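Local coordinates for hypothetical protein Atu0492 (Agrobacterium tumefaciens, PDB 2GMY) that is of unknown function but is probably an AhpD-like antioxidant defence protein of the carboxymuconolactone decarboxylase family, at residues I35-L40 with E66-L71; K39-I44 with W91-T96; A17-E22 with N131-I136; G47-V52 with S142-E147. One frame throughout, in Å; residues are numbered along the deposited sequence.

Contact 1: residues I35-L40 with E66-L71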
loop_
_atom_site.group_PDB
_atom_site.type_symbol
_atom_site.label_atom_id
_atom_site.label_comp_id
_atom_site.label_asym_id
_atom_site.label_seq_id
_atom_site.Cartn_x
_atom_site.Cartn_y
_atom_site.Cartn_z
ATOM N N ILE A 35 3.021 -5.410 28.687
ATOM C CA ILE A 35 4.297 -4.886 28.210
ATOM C C ILE A 35 4.913 -5.862 27.195
ATOM O O ILE A 35 5.349 -5.452 26.113
ATOM C CB ILE A 35 5.261 -4.569 29.378
ATOM C CG1 ILE A 35 4.660 -3.470 30.259
ATOM C CG2 ILE A 35 6.629 -4.137 28.827
ATOM C CD1 ILE A 35 5.506 -3.152 31.508
ATOM N N HIS A 36 4.918 -7.153 27.530
ATOM C CA HIS A 36 5.406 -8.178 26.598
ATOM C C HIS A 36 4.653 -8.158 25.271
ATOM O O HIS A 36 5.253 -8.216 24.198
ATOM C CB HIS A 36 5.258 -9.571 27.202
ATOM C CG HIS A 36 6.133 -9.804 28.388
ATOM N ND1 HIS A 36 7.444 -9.384 28.431
ATOM C CD2 HIS A 36 5.896 -10.436 29.562
ATOM C CE1 HIS A 36 7.977 -9.742 29.588
ATOM N NE2 HIS A 36 7.058 -10.378 30.292
ATOM N N LEU A 37 3.336 -8.087 25.362
ATOM C CA LEU A 37 2.470 -8.067 24.183
ATOM C C LEU A 37 2.774 -6.868 23.290
ATOM O O LEU A 37 2.886 -6.999 22.065
ATOM C CB LEU A 37 1.016 -8.026 24.657
ATOM C CG LEU A 37 -0.064 -8.017 23.580
ATOM C CD1 LEU A 37 -1.332 -8.602 24.164
ATOM C CD2 LEU A 37 -0.294 -6.604 23.001
ATOM N N ILE A 38 2.859 -5.688 23.898
ATOM C CA ILE A 38 3.169 -4.466 23.150
ATOM C C ILE A 38 4.511 -4.604 22.425
ATOM O O ILE A 38 4.619 -4.292 21.224
ATOM C CB ILE A 38 3.201 -3.237 24.094
ATOM C CG1 ILE A 38 1.792 -2.876 24.548
ATOM C CG2 ILE A 38 3.910 -2.062 23.414
ATOM C CD1 ILE A 38 1.780 -2.001 25.821
ATOM N N LYS A 39 5.530 -5.069 23.148
ATOM C CA LYS A 39 6.877 -5.148 22.577
ATOM C C LYS A 39 6.968 -6.183 21.471
ATOM O O LYS A 39 7.569 -5.931 20.422
ATOM C CB LYS A 39 7.912 -5.450 23.656
ATOM C CG LYS A 39 8.166 -4.269 24.583
ATOM C CD LYS A 39 9.095 -4.696 25.708
ATOM C CE LYS A 39 9.528 -3.507 26.514
ATOM N NZ LYS A 39 10.757 -3.858 27.271
ATOM N N LEU A 40 6.363 -7.348 21.696
ATOM C CA LEU A 40 6.457 -8.431 20.716
ATOM C C LEU A 40 5.678 -8.067 19.461
ATOM O O LEU A 40 6.198 -8.173 18.342
ATOM C CB LEU A 40 5.968 -9.756 21.315
ATOM C CG LEU A 40 5.987 -10.970 20.375
ATOM C CD1 LEU A 40 7.375 -11.209 19.769
ATOM C CD2 LEU A 40 5.514 -12.183 21.138
ATOM N N GLU A 66 3.528 -20.968 24.388
ATOM C CA GLU A 66 4.125 -20.903 23.044
ATOM C C GLU A 66 3.087 -20.470 22.001
ATOM O O GLU A 66 3.435 -19.823 21.013
ATOM C CB GLU A 66 4.822 -22.210 22.646
ATOM C CG GLU A 66 5.976 -22.613 23.584
ATOM C CD GLU A 66 7.063 -21.547 23.698
ATOM O OE1 GLU A 66 7.436 -20.948 22.665
ATOM O OE2 GLU A 66 7.563 -21.315 24.818
ATOM N N GLN A 67 1.821 -20.811 22.231
ATOM C CA GLN A 67 0.751 -20.412 21.326
ATOM C C GLN A 67 0.566 -18.894 21.375
ATOM O O GLN A 67 0.486 -18.232 20.343
ATOM C CB GLN A 67 -0.534 -21.102 21.740
ATOM C CG GLN A 67 -1.468 -21.380 20.619
ATOM C CD GLN A 67 -2.597 -22.304 21.026
ATOM O OE1 GLN A 67 -3.115 -22.229 22.151
ATOM N NE2 GLN A 67 -2.991 -23.175 20.115
ATOM N N TRP A 68 0.505 -18.350 22.583
ATOM C CA TRP A 68 0.383 -16.902 22.775
ATOM C C TRP A 68 1.509 -16.170 22.048
ATOM O O TRP A 68 1.294 -15.127 21.418
ATOM C CB TRP A 68 0.447 -16.602 24.266
ATOM C CG TRP A 68 0.137 -15.198 24.708
ATOM C CD1 TRP A 68 -1.061 -14.736 25.169
ATOM C CD2 TRP A 68 1.056 -14.101 24.809
ATOM N NE1 TRP A 68 -0.950 -13.414 25.536
ATOM C CE2 TRP A 68 0.338 -13.001 25.328
ATOM C CE3 TRP A 68 2.420 -13.943 24.510
ATOM C CZ2 TRP A 68 0.930 -11.760 25.561
ATOM C CZ3 TRP A 68 3.016 -12.695 24.738
ATOM C CH2 TRP A 68 2.267 -11.621 25.256
ATOM N N ILE A 69 2.717 -16.714 22.162
ATOM C CA ILE A 69 3.919 -16.146 21.524
ATOM C C ILE A 69 3.883 -16.295 19.994
ATOM O O ILE A 69 4.035 -15.310 19.253
ATOM C CB ILE A 69 5.183 -16.821 22.098
ATOM C CG1 ILE A 69 5.355 -16.452 23.578
ATOM C CG2 ILE A 69 6.427 -16.462 21.284
ATOM C CD1 ILE A 69 6.482 -17.265 24.269
ATOM N N ASN A 70 3.662 -17.516 19.517
ATOM C CA ASN A 70 3.712 -17.783 18.075
ATOM C C ASN A 70 2.581 -17.219 17.243
ATOM O O ASN A 70 2.762 -16.960 16.050
ATOM C CB ASN A 70 3.830 -19.269 17.819
ATOM C CG ASN A 70 5.222 -19.760 18.068
ATOM O OD1 ASN A 70 5.478 -20.455 19.052
ATOM N ND2 ASN A 70 6.147 -19.367 17.200
ATOM N N LEU A 71 1.418 -17.018 17.843
ATOM C CA LEU A 71 0.284 -16.541 17.076
ATOM C C LEU A 71 0.197 -15.021 17.017
ATOM O O LEU A 71 -0.698 -14.469 16.408
ATOM C CB LEU A 71 -1.014 -17.144 17.590
ATOM C CG LEU A 71 -1.257 -18.599 17.176
ATOM C CD1 LEU A 71 -2.302 -19.152 18.037
ATOM C CD2 LEU A 71 -1.692 -18.676 15.741
#
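With chi1 at -171°, CG of Trp68 lies anti to the backbone N, and the side chain leaves its helix in a direction that carries the indole toward Leu37. In the all-helical AhpD-like fold this joins helix 32-45 to the short helix 66-70, and it illustrates how one large aromatic side chain can bridge two helices whose backbones stay well apart. The segment axes come no closer than 11.7 Å, with 37° between their directions, and the indole spans the gap.

The benzo end of the ring does the touching. Leu37 N lies at the ring edge, close to its plane, 3.7 Å from Trp68 CH2. Beside it, Leu37 CB lies 3.8 Å from Trp68 CZ2, and the two side chains cross at about a right angle. His36 adds its CB, 4.1 Å from Trp68 CH2, while its imidazole NE2 is bonded to Asp62.

The opposite, polar part of the indole is held by helix 83-96 and by Tyr81 in the preceding loop. Trp68 NE1 donates to Glu85 OE2 on that helix, and Tyr81 meets the ring edge-to-face. On the outer side of helix 66-70, Gln67 NE2 bonds to Asp53 OD1 of the second subunit.

One turn further along helix 32-45, Leu40 reaches past the indole to Ile69. Leu40 CD2 stands 4.4 Å from Ile69 CG2 but nearer still to the backbone, 3.9 Å from Ile69 O.

Contact 2: residues K39-I44 with W91-T96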
loop_
_atom_site.group_PDB
_atom_site.type_symbol
_atom_site.label_atom_id
_atom_site.label_comp_id
_atom_site.label_asym_id
_atom_site.label_seq_id
_atom_site.Cartn_x
_atom_site.Cartn_y
_atom_site.Cartn_z
ATOM N N LYS A 39 5.530 -5.069 23.148
ATOM C CA LYS A 39 6.877 -5.148 22.577
ATOM C C LYS A 39 6.968 -6.183 21.471
ATOM O O LYS A 39 7.569 -5.931 20.422
ATOM C CB LYS A 39 7.912 -5.450 23.656
ATOM C CG LYS A 39 8.166 -4.269 24.583
ATOM C CD LYS A 39 9.095 -4.696 25.708
ATOM C CE LYS A 39 9.528 -3.507 26.514
ATOM N NZ LYS A 39 10.757 -3.858 27.271
ATOM N N LEU A 40 6.363 -7.348 21.696
ATOM C CA LEU A 40 6.457 -8.431 20.716
ATOM C C LEU A 40 5.678 -8.067 19.461
ATOM O O LEU A 40 6.198 -8.173 18.342
ATOM C CB LEU A 40 5.968 -9.756 21.315
ATOM C CG LEU A 40 5.987 -10.970 20.375
ATOM C CD1 LEU A 40 7.375 -11.209 19.769
ATOM C CD2 LEU A 40 5.514 -12.183 21.138
ATOM N N ARG A 41 4.449 -7.602 19.636
ATOM C CA ARG A 41 3.619 -7.295 18.459
ATOM C C ARG A 41 4.203 -6.174 17.595
ATOM O O ARG A 41 4.308 -6.329 16.366
ATOM C CB ARG A 41 2.170 -6.980 18.852
ATOM C CG ARG A 41 1.272 -6.634 17.663
ATOM C CD ARG A 41 1.165 -7.759 16.631
ATOM N NE ARG A 41 0.431 -7.246 15.471
ATOM C CZ ARG A 41 0.366 -7.859 14.296
ATOM N NH1 ARG A 41 0.969 -9.041 14.113
ATOM N NH2 ARG A 41 -0.315 -7.289 13.304
ATOM N N ALA A 42 4.618 -5.069 18.223
ATOM C CA ALA A 42 5.191 -3.953 17.463
ATOM C C ALA A 42 6.456 -4.397 16.733
ATOM O O ALA A 42 6.688 -4.020 15.579
ATOM C CB ALA A 42 5.462 -2.751 18.371
ATOM N N SER A 43 7.268 -5.210 17.413
ATOM C CA SER A 43 8.499 -5.712 16.795
ATOM C C SER A 43 8.230 -6.577 15.558
ATOM O O SER A 43 8.950 -6.477 14.557
ATOM C CB SER A 43 9.336 -6.478 17.822
ATOM O OG SER A 43 9.725 -5.608 18.873
ATOM N N ILE A 44 7.190 -7.406 15.619
ATOM C CA ILE A 44 6.805 -8.202 14.458
ATOM C C ILE A 44 6.397 -7.263 13.306
ATOM O O ILE A 44 6.865 -7.413 12.163
ATOM C CB ILE A 44 5.689 -9.184 14.801
ATOM C CG1 ILE A 44 6.224 -10.275 15.737
ATOM C CG2 ILE A 44 5.132 -9.838 13.538
ATOM C CD1 ILE A 44 5.119 -11.071 16.452
ATOM N N TRP A 91 -4.771 -1.567 19.141
ATOM C CA TRP A 91 -4.149 -0.264 19.352
ATOM C C TRP A 91 -2.662 -0.316 19.034
ATOM O O TRP A 91 -2.117 0.610 18.405
ATOM C CB TRP A 91 -4.367 0.182 20.788
ATOM C CG TRP A 91 -3.987 1.597 21.086
ATOM C CD1 TRP A 91 -3.036 2.017 21.983
ATOM C CD2 TRP A 91 -4.560 2.793 20.530
ATOM N NE1 TRP A 91 -2.987 3.388 22.024
ATOM C CE2 TRP A 91 -3.906 3.893 21.143
ATOM C CE3 TRP A 91 -5.558 3.043 19.585
ATOM C CZ2 TRP A 91 -4.217 5.224 20.829
ATOM C CZ3 TRP A 91 -5.876 4.379 19.277
ATOM C CH2 TRP A 91 -5.205 5.443 19.906
ATOM N N VAL A 92 -1.993 -1.384 19.465
ATOM C CA VAL A 92 -0.591 -1.554 19.074
ATOM C C VAL A 92 -0.442 -1.482 17.550
ATOM O O VAL A 92 0.429 -0.772 17.034
ATOM C CB VAL A 92 0.001 -2.859 19.629
ATOM C CG1 VAL A 92 1.398 -3.116 19.060
ATOM C CG2 VAL A 92 0.047 -2.796 21.146
ATOM N N ASP A 93 -1.295 -2.211 16.837
ATOM C CA ASP A 93 -1.258 -2.194 15.377
ATOM C C ASP A 93 -1.517 -0.786 14.813
ATOM O O ASP A 93 -0.733 -0.291 13.985
ATOM C CB ASP A 93 -2.290 -3.180 14.830
ATOM C CG ASP A 93 -1.865 -4.628 15.008
ATOM O OD1 ASP A 93 -0.924 -4.896 15.784
ATOM O OD2 ASP A 93 -2.483 -5.499 14.359
ATOM N N ALA A 94 -2.591 -0.142 15.269
ATOM C CA ALA A 94 -2.994 1.162 14.712
ATOM C C ALA A 94 -1.927 2.229 14.934
ATOM O O ALA A 94 -1.630 3.045 14.046
ATOM C CB ALA A 94 -4.341 1.614 15.309
ATOM N N VAL A 95 -1.328 2.199 16.128
ATOM C CA VAL A 95 -0.361 3.220 16.534
ATOM C C VAL A 95 1.012 2.924 15.941
ATOM O O VAL A 95 1.739 3.827 15.550
ATOM C CB VAL A 95 -0.314 3.362 18.070
ATOM C CG1 VAL A 95 0.763 4.346 18.512
ATOM C CG2 VAL A 95 -1.663 3.844 18.577
ATOM N N THR A 96 1.375 1.646 15.861
ATOM C CA THR A 96 2.641 1.300 15.203
ATOM C C THR A 96 2.620 1.747 13.731
ATOM O O THR A 96 3.622 2.206 13.198
ATOM C CB THR A 96 2.952 -0.197 15.358
ATOM O OG1 THR A 96 3.195 -0.466 16.746
ATOM C CG2 THR A 96 4.175 -0.594 14.566
#
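Arg41 grips Asp93 side-on, and this ion pair is the tight part of the contact. The NE-H points straight at the carboxylate: Arg41 NE to Asp93 OD1 is 2.7 Å, with an N-H...O angle of 178°, in the guanidinium plane and on the syn side of the acid. The second bond of the grip is slacker. Arg41 NH2 reaches Asp93 OD2 at 3.0 Å, from above the carboxylate plane and with the angle down to 143°, since the two flat groups are not coplanar. A bend at chi2 (60°) turns CD of Arg41 out of an extended course, on the way to the acid. Asp93 is buried, and the paired charge would be expected to favour its ionised form; Trp75 NE1 also donates to OD2.

The contact thus pairs helix 32-45 with helix 83-96 inside the AhpD-like helical bundle, the segment axes 9.5 Å apart at their closest, and it exemplifies a salt bridge closing one flank of a helix interface whose remainder is mostly apolar.

On the other flank the contacts are van der Waals only and directionally loose, although the backbones come nearest there, at Ala42 and Thr96. Val92 CG1 lies 3.8 Å from Arg41 CG, against the aliphatic part of the arginine, and 4.1 Å from Ala42 CB. The small alanine has its CB 3.6 Å from Thr96 OG1. That hydroxyl is turned back on its own helix, donating to Val92 O at 2.8 Å, a carbonyl that Thr96 N reaches from the opposite face; Asn131 ND2 is bonded to the same hydroxyl oxygen. Beyond it, Thr96 O receives Arg135 NH2 of the third subunit.

Contact 3: residues A17-E22 with N131-I136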
loop_
_atom_site.group_PDB
_atom_site.type_symbol
_atom_site.label_atom_id
_atom_site.label_comp_id
_atom_site.label_asym_id
_atom_site.label_seq_id
_atom_site.Cartn_x
_atom_site.Cartn_y
_atom_site.Cartn_z
ATOM N N ALA A 17 19.862 7.592 27.176
ATOM C CA ALA A 17 18.587 8.305 27.119
ATOM C C ALA A 17 17.461 7.356 26.735
ATOM O O ALA A 17 16.402 7.393 27.330
ATOM C CB ALA A 17 18.650 9.471 26.159
ATOM N N VAL A 18 17.702 6.490 25.748
ATOM C CA VAL A 18 16.687 5.503 25.378
ATOM C C VAL A 18 16.493 4.496 26.505
ATOM O O VAL A 18 15.361 4.113 26.794
ATOM C CB VAL A 18 16.991 4.804 24.029
ATOM C CG1 VAL A 18 15.886 3.822 23.681
ATOM C CG2 VAL A 18 17.122 5.819 22.911
ATOM N N MET A 19 17.587 4.109 27.165
ATOM C CA MET A 19 17.502 3.198 28.318
ATOM C C MET A 19 16.700 3.776 29.489
ATOM O O MET A 19 16.021 3.022 30.206
ATOM C CB MET A 19 18.895 2.748 28.784
ATOM C CG MET A 19 19.547 1.703 27.889
ATOM S SD MET A 19 18.648 0.116 27.613
ATOM C CE MET A 19 17.921 -0.279 29.191
ATOM N N ALA A 20 16.755 5.098 29.667
ATOM C CA ALA A 20 15.956 5.757 30.707
ATOM C C ALA A 20 14.461 5.649 30.397
ATOM O O ALA A 20 13.639 5.403 31.292
ATOM C CB ALA A 20 16.382 7.205 30.896
ATOM N N LEU A 21 14.106 5.816 29.124
ATOM C CA LEU A 21 12.699 5.676 28.737
ATOM C C LEU A 21 12.231 4.239 28.940
ATOM O O LEU A 21 11.125 3.999 29.449
ATOM C CB LEU A 21 12.471 6.122 27.291
ATOM C CG LEU A 21 11.029 6.001 26.777
ATOM C CD1 LEU A 21 10.024 6.733 27.665
ATOM C CD2 LEU A 21 10.950 6.506 25.334
ATOM N N GLU A 22 13.080 3.289 28.551
ATOM C CA GLU A 22 12.807 1.868 28.769
ATOM C C GLU A 22 12.578 1.558 30.255
ATOM O O GLU A 22 11.645 0.844 30.621
ATOM C CB GLU A 22 13.968 1.040 28.220
ATOM C CG GLU A 22 13.790 -0.472 28.326
ATOM C CD GLU A 22 12.580 -0.981 27.551
ATOM O OE1 GLU A 22 12.279 -0.432 26.475
ATOM O OE2 GLU A 22 11.932 -1.926 28.042
ATOM N N ASN A 131 8.813 1.195 19.384
ATOM C CA ASN A 131 8.976 1.687 18.021
ATOM C C ASN A 131 10.340 2.371 17.816
ATOM O O ASN A 131 10.911 2.331 16.720
ATOM C CB ASN A 131 7.812 2.598 17.630
ATOM C CG ASN A 131 6.701 1.820 16.965
ATOM O OD1 ASN A 131 6.714 1.606 15.751
ATOM N ND2 ASN A 131 5.749 1.349 17.764
ATOM N N THR A 132 10.865 2.965 18.892
ATOM C CA THR A 132 12.203 3.545 18.875
ATOM C C THR A 132 13.266 2.438 18.839
ATOM O O THR A 132 14.162 2.460 17.987
ATOM C CB THR A 132 12.396 4.510 20.054
ATOM O OG1 THR A 132 11.584 5.677 19.823
ATOM C CG2 THR A 132 13.858 4.952 20.165
ATOM N N TRP A 133 13.175 1.469 19.746
ATOM C CA TRP A 133 14.140 0.358 19.729
ATOM C C TRP A 133 14.144 -0.357 18.376
ATOM O O TRP A 133 15.208 -0.688 17.847
ATOM C CB TRP A 133 13.847 -0.659 20.830
ATOM C CG TRP A 133 14.197 -0.218 22.210
ATOM C CD1 TRP A 133 13.335 -0.049 23.257
ATOM C CD2 TRP A 133 15.508 0.076 22.714
ATOM N NE1 TRP A 133 14.031 0.343 24.383
ATOM C CE2 TRP A 133 15.364 0.428 24.075
ATOM C CE3 TRP A 133 16.790 0.080 22.145
ATOM C CZ2 TRP A 133 16.466 0.783 24.889
ATOM C CZ3 TRP A 133 17.884 0.436 22.945
ATOM C CH2 TRP A 133 17.711 0.783 24.302
ATOM N N ASN A 134 12.962 -0.609 17.813
ATOM C CA ASN A 134 12.887 -1.259 16.489
ATOM C C ASN A 134 13.634 -0.471 15.406
ATOM O O ASN A 134 14.317 -1.050 14.549
ATOM C CB ASN A 134 11.440 -1.456 16.048
ATOM C CG ASN A 134 10.657 -2.441 16.928
ATOM O OD1 ASN A 134 11.216 -3.261 17.693
ATOM N ND2 ASN A 134 9.346 -2.382 16.795
ATOM N N ARG A 135 13.483 0.852 15.436
ATOM C CA ARG A 135 14.156 1.700 14.455
ATOM C C ARG A 135 15.669 1.704 14.623
ATOM O O ARG A 135 16.411 1.696 13.638
ATOM C CB ARG A 135 13.568 3.114 14.502
ATOM C CG ARG A 135 12.182 3.145 13.877
ATOM C CD ARG A 135 11.371 4.419 14.128
ATOM N NE ARG A 135 10.209 4.400 13.233
ATOM C CZ ARG A 135 9.106 3.681 13.452
ATOM N NH1 ARG A 135 8.974 2.944 14.564
ATOM N NH2 ARG A 135 8.131 3.696 12.555
ATOM N N ILE A 136 16.121 1.703 15.877
ATOM C CA ILE A 136 17.544 1.608 16.179
ATOM C C ILE A 136 18.100 0.256 15.742
ATOM O O ILE A 136 19.115 0.195 15.042
ATOM C CB ILE A 136 17.807 1.856 17.684
ATOM C CG1 ILE A 136 17.470 3.313 18.029
ATOM C CG2 ILE A 136 19.256 1.519 18.069
ATOM C CD1 ILE A 136 17.318 3.576 19.536
#
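Val18 presses a single methyl unusually close to the Trp133 ring: CG1 is 3.3 Å from CZ2. The methyl stands over one face, shifted toward the rim, and makes a CH-pi contact, 3.5 Å from the centroid of the six-membered ring and 19° off its normal.

Two further residues of helix 12-26 complete the grip on the indole. Met19, bent at chi2, brings SD obliquely to the benzo end, 3.5 Å from Trp133 CH2, a Met-aromatic contact. Glu22 takes the pyrrole N-H: Trp133 NE1 donates to Glu22 OE1 over 2.8 Å, meeting it on the anti side, and the bond is bent to 134°. The other carboxylate oxygen, OE2, faces Lys39 NZ in a salt bridge modelled unusually short.

One turn on in helix 117-139, Ile136 CD1 meets Val18 CG2 tip to tip at 4.1 Å. Val18 also packs on Val125 of the third subunit, placing this layer beside an assembly interface.

One indole held by face, corner and N-H carries most of the contact between segments whose directions differ by 145°, a roughly antiparallel pairing of helices 12-26 and 117-139 in this AhpD-like helical bundle.

Contact 4: residues G47-V52 with S142-E147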
loop_
_atom_site.group_PDB
_atom_site.type_symbol
_atom_site.label_atom_id
_atom_site.label_comp_id
_atom_site.label_asym_id
_atom_site.label_seq_id
_atom_site.Cartn_x
_atom_site.Cartn_y
_atom_site.Cartn_z
ATOM N N GLY A 47 9.302 -5.635 11.625
ATOM C CA GLY A 47 10.288 -6.511 10.985
ATOM C C GLY A 47 11.580 -6.645 11.790
ATOM O O GLY A 47 12.631 -7.020 11.242
ATOM N N CYS A 48 11.511 -6.355 13.085
ATOM C CA CYS A 48 12.726 -6.308 13.901
ATOM C C CYS A 48 13.032 -7.666 14.538
ATOM O O CYS A 48 12.514 -7.990 15.621
ATOM C CB CYS A 48 12.613 -5.228 14.970
ATOM S SG CYS A 48 14.203 -5.001 15.811
ATOM N N ALA A 49 13.859 -8.459 13.856
ATOM C CA ALA A 49 14.250 -9.784 14.365
ATOM C C ALA A 49 14.979 -9.675 15.700
ATOM O O ALA A 49 14.751 -10.484 16.610
ATOM C CB ALA A 49 15.115 -10.513 13.356
ATOM N N PHE A 50 15.851 -8.675 15.816
ATOM C CA PHE A 50 16.594 -8.447 17.051
ATOM C C PHE A 50 15.635 -8.352 18.237
ATOM O O PHE A 50 15.819 -9.027 19.254
ATOM C CB PHE A 50 17.447 -7.179 16.955
ATOM C CG PHE A 50 18.326 -6.950 18.149
ATOM C CD1 PHE A 50 19.539 -7.623 18.276
ATOM C CD2 PHE A 50 17.947 -6.048 19.140
ATOM C CE1 PHE A 50 20.364 -7.404 19.380
ATOM C CE2 PHE A 50 18.768 -5.821 20.249
ATOM C CZ PHE A 50 19.979 -6.504 20.362
ATOM N N CYS A 51 14.609 -7.518 18.102
ATOM C CA CYS A 51 13.658 -7.340 19.188
ATOM C C CYS A 51 12.699 -8.511 19.331
ATOM O O CYS A 51 12.368 -8.879 20.450
ATOM C CB CYS A 51 12.902 -6.012 19.070
ATOM S SG CYS A 51 14.008 -4.560 19.266
ATOM N N VAL A 52 12.246 -9.104 18.221
ATOM C CA VAL A 52 11.372 -10.277 18.334
ATOM C C VAL A 52 12.069 -11.385 19.124
ATOM O O VAL A 52 11.492 -11.961 20.032
ATOM C CB VAL A 52 10.890 -10.800 16.960
ATOM C CG1 VAL A 52 10.196 -12.163 17.104
ATOM C CG2 VAL A 52 9.940 -9.781 16.311
ATOM N N SER A 142 21.315 -4.608 14.035
ATOM C CA SER A 142 21.687 -5.373 15.229
ATOM C C SER A 142 21.399 -6.852 15.001
ATOM O O SER A 142 20.371 -7.204 14.433
ATOM C CB SER A 142 20.938 -4.856 16.459
ATOM O OG SER A 142 21.188 -3.475 16.631
ATOM N N GLN A 143 22.324 -7.709 15.445
ATOM C CA GLN A 143 22.244 -9.160 15.225
ATOM C C GLN A 143 21.925 -9.903 16.527
ATOM O O GLN A 143 22.683 -9.809 17.492
ATOM C CB GLN A 143 23.582 -9.673 14.659
ATOM C CG GLN A 143 23.985 -9.045 13.325
ATOM C CD GLN A 143 23.043 -9.431 12.196
ATOM O OE1 GLN A 143 22.845 -10.615 11.913
ATOM N NE2 GLN A 143 22.446 -8.428 11.552
ATOM N N HIS A 144 20.802 -10.626 16.567
ATOM C CA HIS A 144 20.435 -11.381 17.777
ATOM C C HIS A 144 21.279 -12.650 17.892
ATOM O O HIS A 144 21.767 -13.152 16.877
ATOM C CB HIS A 144 18.919 -11.688 17.859
ATOM C CG HIS A 144 18.420 -12.676 16.846
ATOM N ND1 HIS A 144 18.580 -14.041 16.988
ATOM C CD2 HIS A 144 17.723 -12.498 15.697
ATOM C CE1 HIS A 144 18.024 -14.660 15.959
ATOM N NE2 HIS A 144 17.491 -13.747 15.165
ATOM N N PRO A 145 21.458 -13.164 19.132
ATOM C CA PRO A 145 22.174 -14.436 19.285
ATOM C C PRO A 145 21.407 -15.620 18.691
ATOM O O PRO A 145 20.174 -15.606 18.651
ATOM C CB PRO A 145 22.333 -14.590 20.804
ATOM C CG PRO A 145 21.299 -13.734 21.407
ATOM C CD PRO A 145 21.028 -12.605 20.426
ATOM N N VAL A 146 22.147 -16.628 18.228
ATOM C CA VAL A 146 21.572 -17.799 17.566
ATOM C C VAL A 146 21.842 -19.071 18.378
ATOM O O VAL A 146 22.999 -19.476 18.523
ATOM C CB VAL A 146 22.151 -17.981 16.139
ATOM C CG1 VAL A 146 21.500 -19.162 15.438
ATOM C CG2 VAL A 146 21.978 -16.709 15.305
ATOM N N GLU A 147 20.781 -19.694 18.894
ATOM C CA GLU A 147 20.920 -20.894 19.725
ATOM C C GLU A 147 21.116 -22.189 18.942
ATOM O O GLU A 147 20.276 -22.568 18.112
ATOM C CB GLU A 147 19.728 -21.054 20.673
ATOM C CG GLU A 147 19.854 -20.254 21.951
ATOM C CD GLU A 147 19.163 -18.919 21.854
ATOM O OE1 GLU A 147 17.913 -18.916 21.844
ATOM O OE2 GLU A 147 19.861 -17.879 21.794
#
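Phe50 and Ala49, the two middle residues of a Cys-X-X-Cys motif at the start of helix 49-61, lie against the extended C-terminal segment that follows helix 117-139. In AhpD relatives such a motif is a redox-active cysteine pair, and a similar role is probable here. The arrangement is a worked case of an irregular tail packing on the first turn of a helix.

Ring contacts carry most of it. Ser142 CB lies over one face of Phe50, offset toward the rim, in a CH-pi contact 3.8 Å from the ring centroid. Gln143 C and His144 N, in the backbone of the tail, lie at the edge of the same ring, each 3.7 Å from Phe50 CD1.

Van der Waals contact continues at His144. With chi1 of 69° its CG occupies the crowded position between the backbone N and the carbonyl carbon. The imidazole carbon CD2 of His144 is 3.7 Å from Ala49 O and 4.0 Å from Ala49 CB.

Hydrogen bonds stay within each segment or leave for other parts of the assembly. His144 ND1 donates to Pro145 O, 2.8 Å away, from above the carbonyl plane, and NE2 is bonded to Ser78 OG of the second subunit, so both ring nitrogens are engaged.

On the helix side, Gly47 closes helix 32-45 with a Schellman motif, its positive phi suiting glycine. Cys48 follows as N-cap of the next helix: its SG accepts from Cys51 N at 3.4 Å, and lies 3.5 Å from Cys51 SG, with no disulfide formed.

How the contacts relate
From the N terminus, helix 12-26 opens the longest loop but is answered only by helix 117-139, in contact 3. Nested within that loop are contacts 1 and 2, which start from successive, overlapping parts of helix 32-45 and close on helices 66-70 and 83-96; Val92 of contact 2 packs on Leu37 and Ile38 of contact 1. Contact 4 starts inside these loops, at the head of helix 49-61, and ends beyond helix 117-139, so it crosses the other three. The contacts also meet directly: Lys39 faces Glu22 in an unusually short modelled salt bridge, Ser43 probably hydrogen-bonds to Asn134, and Asn134 borders Cys48 and Cys51 of the cysteine motif.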